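Local coordinates for protein SusD homolog (PDB 3EHM) that probably binds mucin O-glycans for a human gut Bacteroides, as a largely helical, SusD-like lipoprotein with tetratricopeptide-type repeats, at residues I58-Y63 / N77-F83; G68-N72 / N314-S319; N268-M272 / A325-P331; A311-S315 / M465-D469. Numbering follows the deposited sequence.

Contact 1. Residues I58-Y63 / N77-F83; sequences ISSGNY and NEANWNF
Lead I58 and S59 into the short helix 60-63, S59 (phi/psi -105/-102°) at the N-cap position with OG bonded to N54 O rather than capping, and set the 3-10 turn 78-79 against it so that the closest CA pair, S59 to A79, is 5.0 Å apart. Y63 (chi1 m, -56°) sends its hydroxyl across: OH donates to E78 O at 2.7 Å and lies 3.4 Å from F83 CE1, at that ring's edge. E78 O also accepts from W81 N at 2.9 Å. W81 (phi/psi 66/22°, chi1 m) places its five-membered ring 5.0 Å from the Y63 ring, centroid to centroid, with the planes at 72°, while its NE1 bonds T313. In this SusD-like fold the two segments flank the excursion that carries strand 67-69, just before helix 85-110, and every touching residue is buried. N62, with chi1 at 153°, offers ND2 in weak hydrogen bonds to I58 O and A79 O, both at 3.1 Å; its OD1 takes T313 N. I58 (p, then t) stretches CD1 to 4.2 Å from A79 CB, and I58 O receives a CA-H...O contact from A79 CA at 3.3 Å. E78 (chi1 p) lays CG 3.8 Å from S59 CB, its carboxylate going to R87 and N54. N77, also p, closes an Asx turn, OD1 accepting from A79 N at 2.9 Å.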
loop_
_atom_site.group_PDB
_atom_site.type_symbol
_atom_site.label_atom_id
_atom_site.label_comp_id
_atom_site.label_asym_id
_atom_site.label_seq_id
_atom_site.Cartn_x
_atom_site.Cartn_y
_atom_site.Cartn_z
ATOM N N ILE A 58 -9.637 -0.769 -7.201
ATOM C CA ILE A 58 -9.656 -0.634 -8.653
ATOM C C ILE A 58 -8.533 0.237 -9.196
ATOM O O ILE A 58 -8.319 0.305 -10.406
ATOM C CB ILE A 58 -11.024 -0.107 -9.148
ATOM C CG1 ILE A 58 -11.155 1.394 -8.892
ATOM C CG2 ILE A 58 -12.145 -0.852 -8.423
ATOM C CD1 ILE A 58 -12.428 1.991 -9.477
ATOM N N SER A 59 -7.804 0.890 -8.298
ATOM C CA SER A 59 -6.690 1.734 -8.704
ATOM C C SER A 59 -5.346 1.058 -8.421
ATOM O O SER A 59 -4.926 0.165 -9.164
ATOM C CB SER A 59 -6.766 3.090 -7.992
ATOM O OG SER A 59 -6.866 2.924 -6.586
ATOM N N SER A 60 -4.682 1.477 -7.343
ATOM C CA SER A 60 -3.376 0.939 -6.962
ATOM C C SER A 60 -3.263 -0.586 -7.022
ATOM O O SER A 60 -2.325 -1.114 -7.622
ATOM C CB SER A 60 -2.998 1.419 -5.553
ATOM O OG SER A 60 -3.956 1.001 -4.596
ATOM N N GLY A 61 -4.203 -1.283 -6.388
ATOM C CA GLY A 61 -4.178 -2.740 -6.380
ATOM C C GLY A 61 -4.350 -3.348 -7.762
ATOM O O GLY A 61 -3.874 -4.453 -8.043
ATOM N N ASN A 62 -5.055 -2.625 -8.623
ATOM C CA ASN A 62 -5.288 -3.066 -9.989
ATOM C C ASN A 62 -4.028 -2.837 -10.819
ATOM O O ASN A 62 -3.612 -3.713 -11.577
ATOM C CB ASN A 62 -6.486 -2.304 -10.573
ATOM C CG ASN A 62 -6.435 -2.181 -12.088
ATOM O OD1 ASN A 62 -6.368 -3.179 -12.815
ATOM N ND2 ASN A 62 -6.481 -0.945 -12.574
ATOM N N TYR A 63 -3.410 -1.667 -10.656
ATOM C CA TYR A 63 -2.197 -1.326 -11.393
ATOM C C TYR A 63 -1.094 -2.375 -11.201
ATOM O O TYR A 63 -0.511 -2.858 -12.172
ATOM C CB TYR A 63 -1.648 0.030 -10.932
ATOM C CG TYR A 63 -2.609 1.207 -11.018
ATOM C CD1 TYR A 63 -2.457 2.306 -10.170
ATOM C CD2 TYR A 63 -3.660 1.225 -11.936
ATOM C CE1 TYR A 63 -3.329 3.393 -10.227
ATOM C CE2 TYR A 63 -4.542 2.309 -12.003
ATOM C CZ TYR A 63 -4.369 3.388 -11.142
ATOM O OH TYR A 63 -5.243 4.450 -11.174
ATOM N N ASN A 77 -12.831 6.415 -15.343
ATOM C CA ASN A 77 -12.223 6.659 -14.036
ATOM C C ASN A 77 -10.786 6.161 -13.897
ATOM O O ASN A 77 -10.166 5.725 -14.873
ATOM C CB ASN A 77 -13.096 6.111 -12.887
ATOM C CG ASN A 77 -13.168 4.594 -12.855
ATOM O OD1 ASN A 77 -12.299 3.898 -13.380
ATOM N ND2 ASN A 77 -14.205 4.074 -12.207
ATOM N N GLU A 78 -10.259 6.240 -12.680
ATOM C CA GLU A 78 -8.876 5.850 -12.399
ATOM C C GLU A 78 -8.499 4.399 -12.712
ATOM O O GLU A 78 -7.316 4.091 -12.901
ATOM C CB GLU A 78 -8.537 6.148 -10.932
ATOM C CG GLU A 78 -9.255 5.245 -9.944
ATOM C CD GLU A 78 -10.583 5.802 -9.481
ATOM O OE1 GLU A 78 -11.244 6.530 -10.257
ATOM O OE2 GLU A 78 -10.973 5.498 -8.336
ATOM N N ALA A 79 -9.481 3.504 -12.763
ATOM C CA ALA A 79 -9.181 2.099 -13.052
ATOM C C ALA A 79 -8.444 1.992 -14.380
ATOM O O ALA A 79 -7.553 1.156 -14.548
ATOM C CB ALA A 79 -10.463 1.277 -13.094
ATOM N N ASN A 80 -8.814 2.846 -15.325
ATOM C CA ASN A 80 -8.164 2.836 -16.623
ATOM C C ASN A 80 -7.338 4.094 -16.852
ATOM O O ASN A 80 -7.171 4.565 -17.978
ATOM C CB ASN A 80 -9.194 2.627 -17.725
ATOM C CG ASN A 80 -9.698 1.201 -17.759
ATOM O OD1 ASN A 80 -9.314 0.411 -18.625
ATOM N ND2 ASN A 80 -10.541 0.853 -16.795
ATOM N N TRP A 81 -6.840 4.626 -15.741
ATOM C CA TRP A 81 -5.958 5.783 -15.724
ATOM C C TRP A 81 -6.555 7.109 -16.183
ATOM O O TRP A 81 -5.821 8.013 -16.575
ATOM C CB TRP A 81 -4.707 5.470 -16.555
ATOM C CG TRP A 81 -4.028 4.158 -16.216
ATOM C CD1 TRP A 81 -4.601 3.045 -15.661
ATOM C CD2 TRP A 81 -2.674 3.798 -16.516
ATOM N NE1 TRP A 81 -3.690 2.015 -15.605
ATOM C CE2 TRP A 81 -2.499 2.451 -16.124
ATOM C CE3 TRP A 81 -1.593 4.481 -17.083
ATOM C CZ2 TRP A 81 -1.283 1.775 -16.281
ATOM C CZ3 TRP A 81 -0.381 3.808 -17.240
ATOM C CH2 TRP A 81 -0.240 2.468 -16.839
ATOM N N ASN A 82 -7.878 7.231 -16.142
ATOM C CA ASN A 82 -8.521 8.481 -16.532
ATOM C C ASN A 82 -8.783 9.231 -15.228
ATOM O O ASN A 82 -9.815 9.042 -14.579
ATOM C CB ASN A 82 -9.833 8.201 -17.269
ATOM C CG ASN A 82 -10.397 9.438 -17.941
ATOM O OD1 ASN A 82 -11.374 9.362 -18.690
ATOM N ND2 ASN A 82 -9.787 10.584 -17.674
ATOM N N PHE A 83 -7.833 10.076 -14.844
ATOM C CA PHE A 83 -7.929 10.820 -13.596
ATOM C C PHE A 83 -8.816 12.059 -13.683
ATOM O O PHE A 83 -8.330 13.190 -13.708
ATOM C CB PHE A 83 -6.524 11.198 -13.118
ATOM C CG PHE A 83 -5.602 10.014 -12.926
ATOM C CD1 PHE A 83 -6.115 8.740 -12.684
ATOM C CD2 PHE A 83 -4.220 10.183 -12.942
ATOM C CE1 PHE A 83 -5.262 7.651 -12.459
ATOM C CE2 PHE A 83 -3.357 9.101 -12.716
ATOM C CZ PHE A 83 -3.881 7.836 -12.475
#

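Contact 2. Residues G68-N72 / N314-S319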
loop_
_atom_site.group_PDB
_atom_site.type_symbol
_atom_site.label_atom_id
_atom_site.label_comp_id
_atom_site.label_asym_id
_atom_site.label_seq_id
_atom_site.Cartn_x
_atom_site.Cartn_y
_atom_site.Cartn_z
ATOM N N GLY A 68 -7.801 -7.571 -10.214
ATOM C CA GLY A 68 -8.161 -7.383 -11.606
ATOM C C GLY A 68 -9.606 -6.914 -11.566
ATOM O O GLY A 68 -10.382 -7.422 -10.757
ATOM N N ASN A 69 -9.973 -5.952 -12.410
ATOM C CA ASN A 69 -11.340 -5.432 -12.413
ATOM C C ASN A 69 -12.262 -6.111 -13.426
ATOM O O ASN A 69 -11.893 -6.296 -14.588
ATOM C CB ASN A 69 -11.356 -3.928 -12.726
ATOM C CG ASN A 69 -10.492 -3.107 -11.786
ATOM O OD1 ASN A 69 -10.556 -3.257 -10.563
ATOM N ND2 ASN A 69 -9.690 -2.210 -12.357
ATOM N N ASN A 70 -13.465 -6.470 -12.981
ATOM C CA ASN A 70 -14.467 -7.066 -13.864
ATOM C C ASN A 70 -15.324 -5.888 -14.325
ATOM O O ASN A 70 -16.537 -5.854 -14.111
ATOM C CB ASN A 70 -15.318 -8.089 -13.102
ATOM C CG ASN A 70 -16.500 -8.606 -13.915
ATOM O OD1 ASN A 70 -16.456 -8.658 -15.149
ATOM N ND2 ASN A 70 -17.559 -9.010 -13.219
ATOM N N ASN A 71 -14.667 -4.915 -14.953
ATOM C CA ASN A 71 -15.336 -3.709 -15.435
ATOM C C ASN A 71 -14.278 -2.772 -16.016
ATOM O O ASN A 71 -13.093 -2.933 -15.747
ATOM C CB ASN A 71 -16.041 -3.020 -14.252
ATOM C CG ASN A 71 -17.133 -2.059 -14.686
ATOM O OD1 ASN A 71 -17.986 -1.673 -13.880
ATOM N ND2 ASN A 71 -17.112 -1.660 -15.949
ATOM N N ASN A 72 -14.703 -1.809 -16.829
ATOM C CA ASN A 72 -13.775 -0.830 -17.379
ATOM C C ASN A 72 -14.360 0.560 -17.157
ATOM O O ASN A 72 -13.734 1.570 -17.481
ATOM C CB ASN A 72 -13.500 -1.074 -18.872
ATOM C CG ASN A 72 -14.735 -0.934 -19.740
ATOM O OD1 ASN A 72 -15.777 -0.439 -19.300
ATOM N ND2 ASN A 72 -14.618 -1.363 -20.993
ATOM N N ASN A 314 -8.087 -3.789 -16.958
ATOM C CA ASN A 314 -8.992 -4.497 -17.853
ATOM C C ASN A 314 -9.633 -3.545 -18.855
ATOM O O ASN A 314 -10.083 -2.464 -18.485
ATOM C CB ASN A 314 -10.083 -5.187 -17.028
ATOM C CG ASN A 314 -10.972 -6.100 -17.859
ATOM O OD1 ASN A 314 -11.899 -6.714 -17.334
ATOM N ND2 ASN A 314 -10.694 -6.202 -19.150
ATOM N N SER A 315 -9.673 -3.950 -20.122
ATOM C CA SER A 315 -10.266 -3.113 -21.156
ATOM C C SER A 315 -11.672 -3.584 -21.506
ATOM O O SER A 315 -12.379 -2.928 -22.267
ATOM C CB SER A 315 -9.392 -3.120 -22.415
ATOM O OG SER A 315 -9.378 -4.400 -23.020
ATOM N N LYS A 316 -12.082 -4.710 -20.931
ATOM C CA LYS A 316 -13.405 -5.271 -21.196
ATOM C C LYS A 316 -14.496 -4.789 -20.242
ATOM O O LYS A 316 -14.231 -4.460 -19.084
ATOM C CB LYS A 316 -13.342 -6.800 -21.145
ATOM C CG LYS A 316 -13.184 -7.485 -22.498
ATOM C CD LYS A 316 -11.927 -7.053 -23.227
ATOM C CE LYS A 316 -11.750 -7.846 -24.526
ATOM N NZ LYS A 316 -12.904 -7.701 -25.471
ATOM N N SER A 317 -15.729 -4.760 -20.742
ATOM C CA SER A 317 -16.876 -4.345 -19.943
ATOM C C SER A 317 -17.181 -5.399 -18.883
ATOM O O SER A 317 -16.742 -6.543 -18.986
ATOM C CB SER A 317 -18.110 -4.166 -20.837
ATOM O OG SER A 317 -17.916 -3.115 -21.765
ATOM N N LYS A 318 -17.937 -5.009 -17.862
ATOM C CA LYS A 318 -18.315 -5.938 -16.806
ATOM C C LYS A 318 -19.185 -7.042 -17.401
ATOM O O LYS A 318 -19.979 -6.788 -18.296
ATOM C CB LYS A 318 -19.110 -5.210 -15.720
ATOM C CG LYS A 318 -19.614 -6.127 -14.613
ATOM C CD LYS A 318 -20.464 -5.370 -13.607
ATOM C CE LYS A 318 -20.962 -6.295 -12.509
ATOM N NZ LYS A 318 -21.901 -5.605 -11.582
ATOM N N SER A 319 -19.034 -8.265 -16.905
ATOM C CA SER A 319 -19.837 -9.383 -17.388
ATOM C C SER A 319 -20.237 -10.270 -16.213
ATOM O O SER A 319 -19.545 -10.310 -15.193
ATOM C CB SER A 319 -19.057 -10.198 -18.419
ATOM O OG SER A 319 -19.825 -11.305 -18.861
HETATM O O HOH W 1 -8.062 -4.920 -14.286
HETATM O O HOH W 2 -10.287 -1.766 -15.306
HETATM O O HOH W 3 -14.866 -7.921 -17.587
HETATM O O HOH W 4 -18.266 -0.752 -20.035
HETATM O O HOH W 5 -16.301 -0.710 -23.229
#
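N70 does the work of a backbone group here: its OD1 accepts from S319 N at 3.1 Å and its ND2 donates to S319 O, also at 3.1 Å, with N-H...O angles of 162° and 160°. The same ND2 has N268 O as a further acceptor. N72 uses ND2 to reach S315 O at 3.0 Å and water 5 at 2.9 Å; its OD1 takes G74 N and a proton from water 4 at 2.6 Å. Waters 4 and 5 both touch S317 OG, at 2.9 and 3.2 Å. The chain leaves strand 67-69, half of a two-stranded antiparallel sheet with strand 270-272, through an inverse gamma turn centred on N70, and then crosses 314-319, N71 lying beside K318 with CA atoms 4.0 Å apart. Water fills the wider end, where the N69 and N314 CA atoms stand 6.0 Å apart. Water 1 accepts from N69 N and N314 N, both at 2.9 Å, and water 2 accepts from N69 ND2 at 3.0 Å while donating to N71 O at 3.1 Å and N314 O at 3.3 Å. N70 O lacks a conventional partner; K318 CA approaches it at 3.2 Å with a C-H...O angle of 124°.

Contact 3. Residues N268-M272 / A325-P331; sequences NETRM and AKFASRP
The contact is built round R271, its most covered residue. Helix 261-266 ends before N268, whose positive phi (59°) turns the chain into strand 270-272. Set the second segment across it, with CA atoms 5.8 Å apart for N268 and K326 and 4.5 Å for R271 and R330. Give R271 chi1 and chi2 m and chi3 t: NE then donates to K326 O at 3.0 Å and weakly to A325 O at 3.1 Å, NH2 to K326 O at 2.7 Å, and NH1 back to T270 O at 2.9 Å as well as to V264. The 3-10 turn 325-326 presents the A325 and K326 carbonyls, and A328 N bonds A325 O at 3.0 Å. S329, next in buried area, supplies its O to M272 N at 2.9 Å, while its OG bonds F308. Selenomethionine M272 (t, t, p) brings CE to 3.5 Å from S329 CB. Over one face of the R271 guanidinium lies that of R330, centres 4.0 Å apart and planes at 13°, and R330 NH2 adds a weak hydrogen bond to K326 O at 3.2 Å. This near-parallel arginine stack joins the loop between strands 304-306 and 339-342 to strand 270-272, which pairs antiparallel with strand 67-69 in the SusD-like fold.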
loop_
_atom_site.group_PDB
_atom_site.type_symbol
_atom_site.label_atom_id
_atom_site.label_comp_id
_atom_site.label_asym_id
_atom_site.label_seq_id
_atom_site.Cartn_x
_atom_site.Cartn_y
_atom_site.Cartn_z
ATOM N N ASN A 268 -19.303 -7.237 -7.684
ATOM C CA ASN A 268 -18.666 -8.274 -8.489
ATOM C C ASN A 268 -17.635 -7.655 -9.420
ATOM O O ASN A 268 -17.532 -8.031 -10.592
ATOM C CB ASN A 268 -19.719 -9.024 -9.307
ATOM C CG ASN A 268 -20.598 -9.896 -8.447
ATOM O OD1 ASN A 268 -21.825 -9.767 -8.453
ATOM N ND2 ASN A 268 -19.976 -10.791 -7.693
ATOM N N GLU A 269 -16.864 -6.712 -8.887
ATOM C CA GLU A 269 -15.861 -6.013 -9.675
ATOM C C GLU A 269 -14.412 -6.322 -9.302
ATOM O O GLU A 269 -13.527 -6.228 -10.144
ATOM C CB GLU A 269 -16.117 -4.498 -9.604
ATOM C CG GLU A 269 -17.511 -4.106 -10.119
ATOM C CD GLU A 269 -17.823 -2.621 -9.990
ATOM O OE1 GLU A 269 -17.480 -2.018 -8.951
ATOM O OE2 GLU A 269 -18.431 -2.061 -10.927
ATOM N N THR A 270 -14.157 -6.698 -8.055
ATOM C CA THR A 270 -12.787 -6.999 -7.654
ATOM C C THR A 270 -12.484 -8.492 -7.631
ATOM O O THR A 270 -13.139 -9.263 -6.935
ATOM C CB THR A 270 -12.464 -6.384 -6.282
ATOM O OG1 THR A 270 -12.501 -4.956 -6.392
ATOM C CG2 THR A 270 -11.073 -6.811 -5.813
ATOM N N ARG A 271 -11.468 -8.881 -8.397
ATOM C CA ARG A 271 -11.058 -10.276 -8.510
ATOM C C ARG A 271 -9.537 -10.396 -8.385
ATOM O O ARG A 271 -8.839 -9.388 -8.262
ATOM C CB ARG A 271 -11.529 -10.824 -9.860
ATOM C CG ARG A 271 -13.057 -10.806 -10.044
ATOM C CD ARG A 271 -13.707 -11.865 -9.165
ATOM N NE ARG A 271 -15.162 -11.958 -9.310
ATOM C CZ ARG A 271 -16.039 -11.371 -8.498
ATOM N NH1 ARG A 271 -15.620 -10.633 -7.476
ATOM N NH2 ARG A 271 -17.341 -11.553 -8.683
HETATM N N MSE A 272 -9.029 -11.627 -8.411
HETATM C CA MSE A 272 -7.588 -11.876 -8.297
HETATM C C MSE A 272 -6.820 -11.312 -9.494
HETATM O O MSE A 272 -7.191 -11.543 -10.644
HETATM C CB MSE A 272 -7.321 -13.383 -8.182
HETATM C CG MSE A 272 -5.848 -13.753 -8.023
HETATM SE SE MSE A 272 -5.578 -15.679 -7.973
HETATM C CE MSE A 272 -6.133 -16.098 -9.779
ATOM N N ALA A 325 -15.628 -12.854 -15.816
ATOM C CA ALA A 325 -14.751 -12.568 -14.691
ATOM C C ALA A 325 -15.544 -12.539 -13.389
ATOM O O ALA A 325 -14.962 -12.499 -12.308
ATOM C CB ALA A 325 -14.028 -11.238 -14.907
ATOM N N LYS A 326 -16.871 -12.556 -13.485
ATOM C CA LYS A 326 -17.677 -12.560 -12.272
ATOM C C LYS A 326 -17.302 -13.800 -11.478
ATOM O O LYS A 326 -17.335 -13.795 -10.248
ATOM C CB LYS A 326 -19.179 -12.585 -12.588
ATOM C CG LYS A 326 -20.044 -12.782 -11.340
ATOM C CD LYS A 326 -21.536 -12.640 -11.608
ATOM C CE LYS A 326 -22.340 -12.919 -10.337
ATOM N NZ LYS A 326 -23.804 -12.698 -10.526
ATOM N N PHE A 327 -16.928 -14.859 -12.187
ATOM C CA PHE A 327 -16.554 -16.101 -11.533
ATOM C C PHE A 327 -15.068 -16.426 -11.554
ATOM O O PHE A 327 -14.672 -17.583 -11.410
ATOM C CB PHE A 327 -17.371 -17.249 -12.120
ATOM C CG PHE A 327 -18.847 -17.031 -11.999
ATOM C CD1 PHE A 327 -19.569 -16.468 -13.044
ATOM C CD2 PHE A 327 -19.504 -17.314 -10.803
ATOM C CE1 PHE A 327 -20.926 -16.183 -12.900
ATOM C CE2 PHE A 327 -20.858 -17.032 -10.652
ATOM C CZ PHE A 327 -21.569 -16.465 -11.704
ATOM N N ALA A 328 -14.245 -15.398 -11.738
ATOM C CA ALA A 328 -12.802 -15.579 -11.716
ATOM C C ALA A 328 -12.466 -15.714 -10.235
ATOM O O ALA A 328 -13.335 -15.509 -9.384
ATOM C CB ALA A 328 -12.105 -14.356 -12.304
ATOM N N SER A 329 -11.224 -16.066 -9.918
ATOM C CA SER A 329 -10.829 -16.197 -8.518
ATOM C C SER A 329 -11.109 -14.880 -7.795
ATOM O O SER A 329 -10.930 -13.802 -8.363
ATOM C CB SER A 329 -9.341 -16.546 -8.417
ATOM O OG SER A 329 -9.097 -17.852 -8.908
ATOM N N ARG A 330 -11.551 -14.975 -6.546
ATOM C CA ARG A 330 -11.868 -13.794 -5.750
ATOM C C ARG A 330 -11.019 -13.733 -4.496
ATOM O O ARG A 330 -10.585 -14.758 -3.985
ATOM C CB ARG A 330 -13.326 -13.823 -5.287
ATOM C CG ARG A 330 -14.341 -14.108 -6.360
ATOM C CD ARG A 330 -15.744 -14.057 -5.771
ATOM N NE ARG A 330 -16.752 -14.421 -6.760
ATOM C CZ ARG A 330 -18.057 -14.235 -6.601
ATOM N NH1 ARG A 330 -18.515 -13.683 -5.486
ATOM N NH2 ARG A 330 -18.900 -14.603 -7.556
ATOM N N PRO A 331 -10.775 -12.521 -3.980
ATOM C CA PRO A 331 -9.976 -12.413 -2.759
ATOM C C PRO A 331 -10.802 -13.058 -1.647
ATOM O O PRO A 331 -12.023 -12.880 -1.601
ATOM C CB PRO A 331 -9.855 -10.902 -2.558
ATOM C CG PRO A 331 -9.920 -10.365 -3.953
ATOM C CD PRO A 331 -11.023 -11.193 -4.565
#

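Contact 4. Residues A311-S315 / M465-D469; sequences APTNS and MKPMD
This is a loop-to-loop junction of the SusD-like fold, joining the connection between strands 304-306 and 339-342 to the lead-in of helix 472-475. The two segments run parallel, with CA atoms at 5.1 Å for T313 and P467, 5.5 Å for N314 and M468, and 4.8 Å for S315 and D469. Residues 465-467 are extended in polyproline-II-like angles (phi -62 to -71°, psi 137 to 153°), and T313 takes positive phi (48/59°). Two main-chain hydrogen bonds join the segments: M468 N to P312 O at 2.9 Å and 165°, and D469 N to T313 O at 3.1 Å and 138°. Because consecutive donors meet consecutive acceptors, this is not regular parallel beta pairing. Selenomethionine M468, with chi1 and chi2 both t, points CB toward 311-315 and has the most surface covered; its CG passes 3.8 Å from S315 OG. The P312 ring sits against segment 465-469, CG lying 3.2 Å from K466 O and 3.9 Å from M465 CB. D469 (chi1 t) is held at its carboxylate by R475 in a salt bridge, and its OD1 caps A471 N ahead of the helix. T313 directs OG1 to W81 NE1, and its carbon atoms face the second segment: CB is 3.7 Å from P467 CB, and CG2 is 3.7 Å from D469 CB.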
loop_
_atom_site.group_PDB
_atom_site.type_symbol
_atom_site.label_atom_id
_atom_site.label_comp_id
_atom_site.label_asym_id
_atom_site.label_seq_id
_atom_site.Cartn_x
_atom_site.Cartn_y
_atom_site.Cartn_z
ATOM N N ALA A 311 -6.783 -9.701 -15.883
ATOM C CA ALA A 311 -5.648 -8.865 -16.247
ATOM C C ALA A 311 -5.708 -7.457 -15.668
ATOM O O ALA A 311 -6.785 -6.941 -15.360
ATOM C CB ALA A 311 -5.517 -8.808 -17.761
ATOM N N PRO A 312 -4.539 -6.819 -15.499
ATOM C CA PRO A 312 -4.495 -5.462 -14.949
ATOM C C PRO A 312 -5.047 -4.454 -15.943
ATOM O O PRO A 312 -4.900 -4.623 -17.156
ATOM C CB PRO A 312 -3.014 -5.254 -14.666
ATOM C CG PRO A 312 -2.362 -6.032 -15.759
ATOM C CD PRO A 312 -3.180 -7.310 -15.788
ATOM N N THR A 313 -5.690 -3.417 -15.419
ATOM C CA THR A 313 -6.273 -2.368 -16.246
ATOM C C THR A 313 -7.096 -3.003 -17.370
ATOM O O THR A 313 -6.843 -2.789 -18.558
ATOM C CB THR A 313 -5.157 -1.450 -16.807
ATOM O OG1 THR A 313 -4.319 -1.017 -15.724
ATOM C CG2 THR A 313 -5.751 -0.215 -17.475
ATOM N N ASN A 314 -8.087 -3.789 -16.958
ATOM C CA ASN A 314 -8.992 -4.497 -17.853
ATOM C C ASN A 314 -9.633 -3.545 -18.855
ATOM O O ASN A 314 -10.083 -2.464 -18.485
ATOM C CB ASN A 314 -10.083 -5.187 -17.028
ATOM C CG ASN A 314 -10.972 -6.100 -17.859
ATOM O OD1 ASN A 314 -11.899 -6.714 -17.334
ATOM N ND2 ASN A 314 -10.694 -6.202 -19.150
ATOM N N SER A 315 -9.673 -3.950 -20.122
ATOM C CA SER A 315 -10.266 -3.113 -21.156
ATOM C C SER A 315 -11.672 -3.584 -21.506
ATOM O O SER A 315 -12.379 -2.928 -22.267
ATOM C CB SER A 315 -9.392 -3.120 -22.415
ATOM O OG SER A 315 -9.378 -4.400 -23.020
HETATM N N MSE A 465 2.580 -7.501 -14.786
HETATM C CA MSE A 465 1.885 -7.859 -16.013
HETATM C C MSE A 465 1.539 -6.486 -16.584
HETATM O O MSE A 465 1.123 -5.596 -15.840
HETATM C CB MSE A 465 0.594 -8.626 -15.694
HETATM C CG MSE A 465 0.806 -10.018 -15.104
HETATM SE SE MSE A 465 1.101 -11.358 -16.470
HETATM C CE MSE A 465 1.033 -12.951 -15.366
ATOM N N LYS A 466 1.719 -6.304 -17.887
ATOM C CA LYS A 466 1.433 -5.017 -18.515
ATOM C C LYS A 466 -0.065 -4.745 -18.567
ATOM O O LYS A 466 -0.871 -5.672 -18.604
ATOM C CB LYS A 466 1.999 -4.998 -19.936
ATOM C CG LYS A 466 1.311 -5.986 -20.859
ATOM C CD LYS A 466 2.006 -6.104 -22.206
ATOM C CE LYS A 466 1.321 -7.159 -23.063
ATOM N NZ LYS A 466 2.300 -7.864 -23.946
ATOM N N PRO A 467 -0.460 -3.464 -18.579
ATOM C CA PRO A 467 -1.890 -3.153 -18.631
ATOM C C PRO A 467 -2.527 -3.687 -19.914
ATOM O O PRO A 467 -1.915 -3.667 -20.976
ATOM C CB PRO A 467 -1.914 -1.628 -18.546
ATOM C CG PRO A 467 -0.599 -1.226 -19.165
ATOM C CD PRO A 467 0.350 -2.233 -18.575
HETATM N N MSE A 468 -3.758 -4.171 -19.805
HETATM C CA MSE A 468 -4.462 -4.712 -20.958
HETATM C C MSE A 468 -4.967 -3.593 -21.864
HETATM O O MSE A 468 -4.967 -3.726 -23.086
HETATM C CB MSE A 468 -5.631 -5.568 -20.490
HETATM C CG MSE A 468 -6.389 -6.227 -21.609
HETATM SE SE MSE A 468 -7.838 -7.303 -20.946
HETATM C CE MSE A 468 -7.640 -7.066 -19.047
ATOM N N ASP A 469 -5.405 -2.498 -21.249
ATOM C CA ASP A 469 -5.901 -1.334 -21.978
ATOM C C ASP A 469 -4.700 -0.520 -22.453
ATOM O O ASP A 469 -4.178 0.321 -21.723
ATOM C CB ASP A 469 -6.778 -0.485 -21.054
ATOM C CG ASP A 469 -7.339 0.746 -21.741
ATOM O OD1 ASP A 469 -7.160 0.889 -22.974
ATOM O OD2 ASP A 469 -7.964 1.568 -21.039
#

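In the fold
All four contacts belong to the one SusD-like chain, and contacts 2, 3 and 4 have centres 9 to 15 Å apart. Contact 1 closes before contacts 3 and 4 open, whereas contacts 1 and 2 interleave along the chain, as do 2 and 3, and 3 and 4. Contacts 2 and 3, about 10 Å apart between centres, reach the paired strands 67-69 and 270-272. Contacts 2 and 4 share N314 and S315, and contact 1 meets contact 4 through N62 and W81, both bonded to T313. The connection between strands 304-306 and 339-342 thus enters contacts 2, 3 and 4, tying early, middle and late chain regions together in this mostly helical protein.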